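Local atomic coordinates of L544 (PDB entry 4AMQ), a protein that probably transfers nucleotidyl groups, as a metal-binding nucleotidyltransferase found in the mimivirus virion. Residues L39-V44 with T94-I99; V87-S92 with L199-K204. All coordinates share one frame; numbering follows the deposited sequence.

Contact 1 of 2, residues L39-V44 with T94-I99. With MG (magnesium ion), chain D.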
loop_
_atom_site.group_PDB
_atom_site.type_symbol
_atom_site.label_atom_id
_atom_site.label_comp_id
_atom_site.label_asym_id
_atom_site.label_seq_id
_atom_site.Cartn_x
_atom_site.Cartn_y
_atom_site.Cartn_z
ATOM N N LEU A 39 -16.790 8.278 1.899
ATOM C CA LEU A 39 -15.959 9.458 2.149
ATOM C C LEU A 39 -16.483 10.417 3.229
ATOM O O LEU A 39 -15.705 10.907 4.048
ATOM C CB LEU A 39 -15.686 10.219 0.845
ATOM C CG LEU A 39 -14.897 9.461 -0.226
ATOM C CD1 LEU A 39 -14.459 10.407 -1.325
ATOM C CD2 LEU A 39 -13.695 8.762 0.386
ATOM N N PRO A 40 -17.798 10.696 3.234
ATOM C CA PRO A 40 -18.305 11.622 4.253
ATOM C C PRO A 40 -18.064 11.089 5.659
ATOM O O PRO A 40 -18.116 11.836 6.633
ATOM C CB PRO A 40 -19.808 11.671 3.961
ATOM C CG PRO A 40 -19.927 11.294 2.524
ATOM C CD PRO A 40 -18.857 10.267 2.305
ATOM N N LYS A 41 -17.795 9.793 5.757
ATOM C CA LYS A 41 -17.622 9.156 7.051
ATOM C C LYS A 41 -16.157 9.120 7.494
ATOM O O LYS A 41 -15.864 9.200 8.688
ATOM C CB LYS A 41 -18.206 7.744 7.015
ATOM C CG LYS A 41 -18.415 7.121 8.378
ATOM C CD LYS A 41 -19.797 6.496 8.475
ATOM C CE LYS A 41 -20.055 5.545 7.321
ATOM N NZ LYS A 41 -21.403 4.917 7.425
ATOM N N ILE A 42 -15.241 9.016 6.536
ATOM C CA ILE A 42 -13.830 8.824 6.863
ATOM C C ILE A 42 -12.969 10.071 6.685
ATOM O O ILE A 42 -11.848 10.131 7.198
ATOM C CB ILE A 42 -13.206 7.663 6.050
ATOM C CG1 ILE A 42 -13.088 8.043 4.571
ATOM C CG2 ILE A 42 -14.020 6.394 6.225
ATOM C CD1 ILE A 42 -12.412 6.983 3.715
ATOM N N LEU A 43 -13.478 11.059 5.955
ATOM C CA LEU A 43 -12.730 12.297 5.742
ATOM C C LEU A 43 -12.753 13.193 6.979
ATOM O O LEU A 43 -13.731 13.215 7.723
ATOM C CB LEU A 43 -13.270 13.061 4.530
ATOM C CG LEU A 43 -13.015 12.464 3.144
ATOM C CD1 LEU A 43 -13.773 13.238 2.081
ATOM C CD2 LEU A 43 -11.528 12.431 2.829
ATOM N N VAL A 44 -11.664 13.924 7.200
ATOM C CA VAL A 44 -11.610 14.896 8.287
ATOM C C VAL A 44 -12.534 16.077 7.989
ATOM O O VAL A 44 -13.268 16.541 8.861
ATOM C CB VAL A 44 -10.175 15.403 8.519
ATOM C CG1 VAL A 44 -10.171 16.550 9.517
ATOM C CG2 VAL A 44 -9.285 14.266 8.999
ATOM N N THR A 94 -15.859 2.533 16.082
ATOM C CA THR A 94 -15.741 1.411 17.009
ATOM C C THR A 94 -16.809 0.330 16.789
ATOM O O THR A 94 -16.539 -0.860 16.941
ATOM C CB THR A 94 -15.765 1.895 18.468
ATOM O OG1 THR A 94 -14.774 2.915 18.642
ATOM C CG2 THR A 94 -15.478 0.741 19.425
ATOM N N ASN A 95 -18.016 0.750 16.429
ATOM C CA ASN A 95 -19.100 -0.189 16.165
ATOM C C ASN A 95 -19.465 -0.248 14.685
ATOM O O ASN A 95 -20.597 -0.565 14.331
ATOM C CB ASN A 95 -20.335 0.166 16.993
ATOM C CG ASN A 95 -20.058 0.153 18.481
ATOM O OD1 ASN A 95 -20.244 1.158 19.168
ATOM N ND2 ASN A 95 -19.608 -0.989 18.990
ATOM N N ASP A 96 -18.500 0.067 13.825
ATOM C CA ASP A 96 -18.718 0.010 12.386
ATOM C C ASP A 96 -17.839 -1.078 11.777
ATOM O O ASP A 96 -16.640 -0.883 11.592
ATOM C CB ASP A 96 -18.404 1.365 11.746
ATOM C CG ASP A 96 -18.938 1.483 10.331
ATOM O OD1 ASP A 96 -19.243 0.439 9.717
ATOM O OD2 ASP A 96 -19.053 2.624 9.830
ATOM N N ASN A 97 -18.437 -2.223 11.462
ATOM C CA ASN A 97 -17.668 -3.362 10.972
ATOM C C ASN A 97 -17.099 -3.161 9.568
ATOM O O ASN A 97 -16.208 -3.890 9.140
ATOM C CB ASN A 97 -18.509 -4.638 11.019
ATOM C CG ASN A 97 -17.695 -5.884 10.720
ATOM O OD1 ASN A 97 -17.859 -6.510 9.673
ATOM N ND2 ASN A 97 -16.805 -6.245 11.638
ATOM N N GLN A 98 -17.622 -2.172 8.854
ATOM C CA GLN A 98 -17.212 -1.923 7.476
ATOM C C GLN A 98 -15.915 -1.113 7.389
ATOM O O GLN A 98 -15.153 -1.240 6.431
ATOM C CB GLN A 98 -18.331 -1.198 6.724
ATOM C CG GLN A 98 -17.997 -0.862 5.278
ATOM C CD GLN A 98 -19.087 -0.059 4.602
ATOM O OE1 GLN A 98 -19.601 0.907 5.165
ATOM N NE2 GLN A 98 -19.449 -0.456 3.389
ATOM N N ILE A 99 -15.665 -0.285 8.397
ATOM C CA ILE A 99 -14.545 0.647 8.357
ATOM C C ILE A 99 -13.595 0.475 9.528
ATOM O O ILE A 99 -14.006 0.514 10.681
ATOM C CB ILE A 99 -15.031 2.105 8.371
ATOM C CG1 ILE A 99 -15.906 2.392 7.149
ATOM C CG2 ILE A 99 -13.844 3.061 8.432
ATOM C CD1 ILE A 99 -16.453 3.803 7.120
HETATM MG MG MG D . -14.438 -0.474 12.884
HETATM O O HOH W 1 -14.300 -2.789 12.092
HETATM O O HOH W 2 -12.539 0.118 14.495
#

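Contact 2 of 2, residues V87-S92 with L199-K204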
loop_
_atom_site.group_PDB
_atom_site.type_symbol
_atom_site.label_atom_id
_atom_site.label_comp_id
_atom_site.label_asym_id
_atom_site.label_seq_id
_atom_site.Cartn_x
_atom_site.Cartn_y
_atom_site.Cartn_z
ATOM N N VAL A 87 -9.808 11.738 17.132
ATOM C CA VAL A 87 -10.425 10.963 18.197
ATOM C C VAL A 87 -11.898 10.725 17.885
ATOM O O VAL A 87 -12.404 9.618 18.057
ATOM C CB VAL A 87 -10.277 11.661 19.562
ATOM C CG1 VAL A 87 -11.215 11.043 20.589
ATOM C CG2 VAL A 87 -8.834 11.585 20.034
ATOM N N ASP A 88 -12.578 11.766 17.413
ATOM C CA ASP A 88 -13.982 11.648 17.033
ATOM C C ASP A 88 -14.159 10.626 15.914
ATOM O O ASP A 88 -15.053 9.786 15.967
ATOM C CB ASP A 88 -14.545 13.007 16.613
ATOM C CG ASP A 88 -14.607 13.995 17.766
ATOM O OD1 ASP A 88 -14.092 13.670 18.856
ATOM O OD2 ASP A 88 -15.161 15.101 17.580
ATOM N N LEU A 89 -13.304 10.699 14.901
ATOM C CA LEU A 89 -13.341 9.732 13.810
ATOM C C LEU A 89 -13.171 8.309 14.334
ATOM O O LEU A 89 -13.952 7.418 14.008
ATOM C CB LEU A 89 -12.264 10.045 12.767
ATOM C CG LEU A 89 -12.602 11.161 11.777
ATOM C CD1 LEU A 89 -11.402 11.494 10.906
ATOM C CD2 LEU A 89 -13.798 10.765 10.919
ATOM N N ILE A 90 -12.146 8.103 15.151
ATOM C CA ILE A 90 -11.869 6.784 15.700
ATOM C C ILE A 90 -13.070 6.223 16.461
ATOM O O ILE A 90 -13.478 5.092 16.226
ATOM C CB ILE A 90 -10.610 6.796 16.591
ATOM C CG1 ILE A 90 -9.379 7.141 15.745
ATOM C CG2 ILE A 90 -10.424 5.448 17.284
ATOM C CD1 ILE A 90 -8.077 7.181 16.526
ATOM N N ASN A 91 -13.648 7.025 17.353
ATOM C CA ASN A 91 -14.794 6.582 18.146
ATOM C C ASN A 91 -16.027 6.257 17.306
ATOM O O ASN A 91 -16.806 5.371 17.655
ATOM C CB ASN A 91 -15.148 7.611 19.224
ATOM C CG ASN A 91 -14.145 7.634 20.361
ATOM O OD1 ASN A 91 -13.853 8.687 20.926
ATOM N ND2 ASN A 91 -13.609 6.470 20.697
ATOM N N SER A 92 -16.202 6.972 16.200
ATOM C CA SER A 92 -17.356 6.758 15.337
ATOM C C SER A 92 -17.245 5.443 14.576
ATOM O O SER A 92 -18.201 5.008 13.939
ATOM C CB SER A 92 -17.503 7.912 14.343
ATOM O OG SER A 92 -16.480 7.867 13.361
ATOM N N LEU A 199 -4.106 9.047 7.256
ATOM C CA LEU A 199 -5.063 8.083 7.786
ATOM C C LEU A 199 -5.091 6.849 6.888
ATOM O O LEU A 199 -5.445 6.938 5.711
ATOM C CB LEU A 199 -6.462 8.701 7.864
ATOM C CG LEU A 199 -6.630 9.983 8.685
ATOM C CD1 LEU A 199 -8.046 10.537 8.552
ATOM C CD2 LEU A 199 -6.280 9.743 10.144
ATOM N N GLN A 200 -4.710 5.699 7.433
ATOM C CA GLN A 200 -4.723 4.466 6.650
ATOM C C GLN A 200 -5.910 3.584 7.011
ATOM O O GLN A 200 -5.906 2.895 8.031
ATOM C CB GLN A 200 -3.412 3.696 6.800
ATOM C CG GLN A 200 -2.260 4.314 6.022
ATOM C CD GLN A 200 -1.026 3.439 6.015
ATOM O OE1 GLN A 200 -0.804 2.653 6.934
ATOM N NE2 GLN A 200 -0.219 3.567 4.968
ATOM N N TYR A 201 -6.927 3.614 6.159
ATOM C CA TYR A 201 -8.147 2.862 6.396
ATOM C C TYR A 201 -8.153 1.569 5.595
ATOM O O TYR A 201 -7.482 1.453 4.567
ATOM C CB TYR A 201 -9.373 3.677 5.963
ATOM C CG TYR A 201 -9.734 4.883 6.813
ATOM C CD1 TYR A 201 -10.510 4.743 7.956
ATOM C CD2 TYR A 201 -9.348 6.165 6.437
ATOM C CE1 TYR A 201 -10.866 5.839 8.719
ATOM C CE2 TYR A 201 -9.701 7.273 7.195
ATOM C CZ TYR A 201 -10.461 7.103 8.335
ATOM O OH TYR A 201 -10.818 8.197 9.097
ATOM N N PHE A 202 -8.918 0.599 6.077
ATOM C CA PHE A 202 -9.393 -0.480 5.228
ATOM C C PHE A 202 -10.914 -0.523 5.323
ATOM O O PHE A 202 -11.484 -0.467 6.409
ATOM C CB PHE A 202 -8.726 -1.816 5.570
ATOM C CG PHE A 202 -7.376 -1.976 4.939
ATOM C CD1 PHE A 202 -7.257 -2.492 3.657
ATOM C CD2 PHE A 202 -6.230 -1.566 5.604
ATOM C CE1 PHE A 202 -6.017 -2.622 3.056
ATOM C CE2 PHE A 202 -4.987 -1.694 5.012
ATOM C CZ PHE A 202 -4.881 -2.224 3.733
ATOM N N VAL A 203 -11.564 -0.564 4.170
ATOM C CA VAL A 203 -13.009 -0.448 4.106
ATOM C C VAL A 203 -13.596 -1.607 3.323
ATOM O O VAL A 203 -13.199 -1.874 2.193
ATOM C CB VAL A 203 -13.435 0.887 3.448
ATOM C CG1 VAL A 203 -14.955 0.972 3.316
ATOM C CG2 VAL A 203 -12.897 2.067 4.244
ATOM N N LYS A 204 -14.542 -2.304 3.931
ATOM C CA LYS A 204 -15.232 -3.363 3.223
ATOM C C LYS A 204 -16.273 -2.736 2.310
ATOM O O LYS A 204 -17.350 -2.345 2.756
ATOM C CB LYS A 204 -15.893 -4.331 4.198
ATOM C CG LYS A 204 -16.384 -5.592 3.526
ATOM C CD LYS A 204 -17.287 -6.400 4.433
ATOM C CE LYS A 204 -17.813 -7.627 3.705
ATOM N NZ LYS A 204 -18.803 -8.376 4.524
#

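Contact 1 of 2, residues L39-V44 with T94-I99
Ile42, at the end of helix 28-42, packs on Ile99, where the loop after helix 82-93 runs into strand 99-108. Methyl meets methyl: Ile42 CG2 lies 3.7 Å from Ile99 CD1 and 4.0 Å from Ile99 CG2, so that one branch of Ile42 sits against both ends of the Ile99 side chain. Ile42 holds CG1 between its backbone N and carbonyl carbon (chi1 70°), a setting that turns CG2 to the loop. Phe93 of helix 82-93 touches both isoleucines and Lys41. In the nucleotidyltransferase domain the pairing joins the end of helix 28-42 to the start of strand 99-108, next to the outermost strand 164-167 of the mixed sheet. Toward solvent the fit slackens. Lys41 bends at chi2 and chi3 and brings CE within 4.0 Å of Ile99 CD1, while its NZ stops 4.1 Å from Asp96 OD2, a favourable approach of opposite charges that falls short of a salt bridge. The other carboxylate oxygen of Asp96 serves the loop itself: OD1 accepts from Gln98 N at 3.2 Å, the donor lying above the carboxylate plane, which makes an Asx turn. Within the same loop, a magnesium ion is held by the backbone oxygens of Asp96 (O, 2.6 Å) and Ile99 (O, 2.5 Å), together with two waters, and Phe93 completes the site.

Contact 2 of 2, residues V87-S92 with L199-K204
Leu89, on the inner side of helix 82-93, meets strand 196-204 through one methyl group. Its CD1 lies 3.8 Å from Tyr201 OH and 4.2 Å from Leu199 CD1, reaching two residues that stand on the same face of the strand. The leucine has CG anti to its carbonyl carbon (chi1 -80°) and an extended chi2 of 173°, which carries CD1 out toward the sheet. Tyr201 takes a similar first torsion (chi1 -71°), and although its CB does not point straight at the helix, the length of the ring brings the hydroxyl there; the two side chains cross at about a right angle. Leu199 needs less reach, its CB already directed at the helix. Here helix 82-93 lies against one face of a mixed, largely antiparallel sheet, and Phe202, on the other face, packs on helix 274-292. One turn beyond Leu89, Ser92 folds its hydroxyl back on the helix, with OG donating to Leu89 O at 2.6 Å, somewhat tilted from the carbonyl plane. The phenol is the polar element at this otherwise apolar, buried junction, and it has a weak hydrogen bond to Ile42 O. Leu89 CD1 therefore touches an oxygen whose polar need is met at least in part elsewhere, and what joins helix to strand here is van der Waals packing.

Contacts 1 and 2 are neighbours in one domain, their centres about 5 Å apart; contact 2 uses strand 196-204, which contact 1 only adjoins. Contact 2 is buried, small and mainly apolar, with one phenol oxygen; contact 1 is partly buried, pairing a similar hydrocarbon centre with a charged margin and a metal-holding loop. Helix 82-93 belongs to contact 2, and the loop that follows it supplies half of contact 1. Among the links between them, besides the weak tyrosine bond, are the packing of the Tyr201 ring on Ile99, that of Lys41 O on Leu89 CD2 at 3.4 Å, and Gln98 O lying 2.8 Å from Lys204 N, a probable backbone hydrogen bond that extends the pairing of neighbouring strands into the loop.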